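Local coordinates for tegumental protein 20.8 kDa (Clonorchis sinensis, PDB 5X2E), which binds calcium through the calmodulin-like EF-hand domain that forms this part of a longer tegumental-allergen-like protein, at residues L43-P46 against D47-S51. Residues are numbered along the deposited sequence; the frame is centred on the assembly and turned at random.
Sequences LFDP and DNTGS
Asp45 turns its carboxylate in towards the backbone of Thr49 and Gly50, and what is probably the loop of the second EF-hand of the pair winds round it. The run DPDNTGS resembles the start of an EF-hand loop, leading from the end of helix 35-44 into strand 51-53, but the calcium ion seen in this domain sits in the other loop, among Asp11, Asp13, Thr15, Val17 and Glu22. Here amide and hydroxyl donors take up the carboxylate of the first loop aspartate. CG of Asp45 lies opposite its own backbone N (chi1 -171°), which carries the acid into the curve of the loop. OD1 accepts twice from Thr49: the backbone N comes in on the syn side at 2.8 Å, while OG1 arrives from the other face of the carboxylate plane, 2.7 Å from OD1. Thr49 manages both because its chi1 of 66° sets OG1 between its backbone N and carbonyl carbon. OD2 uses its syn lone pair for Gly50 N, 2.9 Å away, and is hydrogen-bonded by Tyr20 OH as well, so both oxygens of this buried acid are gripped and the rotation of the group is fixed. That many donors would be expected to favour the ionised form. Gly50 takes backbone angles (phi 102°) that suit a residue without a side chain. Ahead of this, a type I turn runs from Asp45 to Asn48, closed by Asn48 N on Asp45 O at 2.9 Å; Pro46 and Asp47 take its two central places, with the Pro46 ring against Lys60 of helix 54-61. Two waters add to the bonding: one donates to both Phe44 O and Ser51 O, and the other accepts from Asp47 N and donates to Asp45 OD1 at 2.9 Å.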
loop_
_atom_site.group_PDB
_atom_site.type_symbol
_atom_site.label_atom_id
_atom_site.label_comp_id
_atom_site.label_asym_id
_atom_site.label_seq_id
_atom_site.Cartn_x
_atom_site.Cartn_y
_atom_site.Cartn_z
ATOM N N LEU A 43 -4.092 0.167 11.284
ATOM C CA LEU A 43 -4.144 -1.231 10.863
ATOM C C LEU A 43 -2.766 -1.785 10.437
ATOM O O LEU A 43 -2.435 -2.930 10.760
ATOM C CB LEU A 43 -5.155 -1.410 9.710
ATOM C CG LEU A 43 -6.647 -1.165 10.013
ATOM C CD1 LEU A 43 -7.500 -1.128 8.745
ATOM C CD2 LEU A 43 -7.212 -2.206 10.962
ATOM N N PHE A 44 -1.952 -0.964 9.764
ATOM C CA PHE A 44 -0.750 -1.448 9.055
ATOM C C PHE A 44 0.564 -0.899 9.582
ATOM O O PHE A 44 1.637 -1.319 9.142
ATOM C CB PHE A 44 -0.871 -1.121 7.574
ATOM C CG PHE A 44 -2.107 -1.666 6.955
ATOM C CD1 PHE A 44 -2.450 -3.005 7.089
ATOM C CD2 PHE A 44 -2.928 -0.828 6.201
ATOM C CE1 PHE A 44 -3.617 -3.503 6.508
ATOM C CE2 PHE A 44 -4.076 -1.312 5.619
ATOM C CZ PHE A 44 -4.425 -2.651 5.773
ATOM N N ASP A 45 0.478 0.040 10.520
ATOM C CA ASP A 45 1.677 0.503 11.244
ATOM C C ASP A 45 1.342 0.576 12.727
ATOM O O ASP A 45 1.489 1.631 13.337
ATOM C CB ASP A 45 2.163 1.878 10.729
ATOM C CG ASP A 45 3.521 2.269 11.297
ATOM O OD1 ASP A 45 4.286 1.369 11.746
ATOM O OD2 ASP A 45 3.840 3.487 11.295
ATOM N N PRO A 46 0.887 -0.551 13.318
ATOM C CA PRO A 46 0.383 -0.470 14.688
ATOM C C PRO A 46 1.445 -0.074 15.696
ATOM O O PRO A 46 1.084 0.537 16.709
ATOM C CB PRO A 46 -0.122 -1.900 14.956
ATOM C CG PRO A 46 0.681 -2.754 14.005
ATOM C CD PRO A 46 0.790 -1.924 12.779
ATOM N N ASP A 47 2.701 -0.431 15.438
ATOM C CA ASP A 47 3.811 -0.067 16.322
ATOM C C ASP A 47 4.369 1.336 16.047
ATOM O O ASP A 47 5.356 1.744 16.660
ATOM C CB ASP A 47 4.931 -1.098 16.208
ATOM C CG ASP A 47 4.525 -2.450 16.749
ATOM O OD1 ASP A 47 4.801 -3.472 16.088
ATOM O OD2 ASP A 47 3.920 -2.493 17.832
ATOM N N ASN A 48 3.755 2.062 15.112
ATOM C CA ASN A 48 4.106 3.459 14.887
ATOM C C ASN A 48 5.578 3.619 14.479
ATOM O O ASN A 48 6.336 4.406 15.048
ATOM C CB ASN A 48 3.788 4.278 16.141
ATOM C CG ASN A 48 3.694 5.755 15.865
ATOM O OD1 ASN A 48 3.652 6.185 14.712
ATOM N ND2 ASN A 48 3.629 6.545 16.924
ATOM N N THR A 49 5.974 2.841 13.480
ATOM C CA THR A 49 7.336 2.872 12.981
ATOM C C THR A 49 7.552 4.058 12.051
ATOM O O THR A 49 8.684 4.411 11.752
ATOM C CB THR A 49 7.694 1.583 12.207
ATOM O OG1 THR A 49 6.895 1.504 11.018
ATOM C CG2 THR A 49 7.449 0.341 13.075
ATOM N N GLY A 50 6.469 4.633 11.542
ATOM C CA GLY A 50 6.570 5.778 10.660
ATOM C C GLY A 50 6.380 5.469 9.185
ATOM O O GLY A 50 6.510 6.365 8.353
ATOM N N SER A 51 6.079 4.219 8.850
ATOM C CA SER A 51 5.805 3.846 7.455
ATOM C C SER A 51 5.126 2.482 7.474
ATOM O O SER A 51 5.010 1.846 8.540
ATOM C CB SER A 51 7.061 3.803 6.612
ATOM O OG SER A 51 7.947 2.812 7.100
HETATM O O HOH W 1 4.461 -1.106 8.912
HETATM O O HOH W 2 3.973 -1.257 12.868
#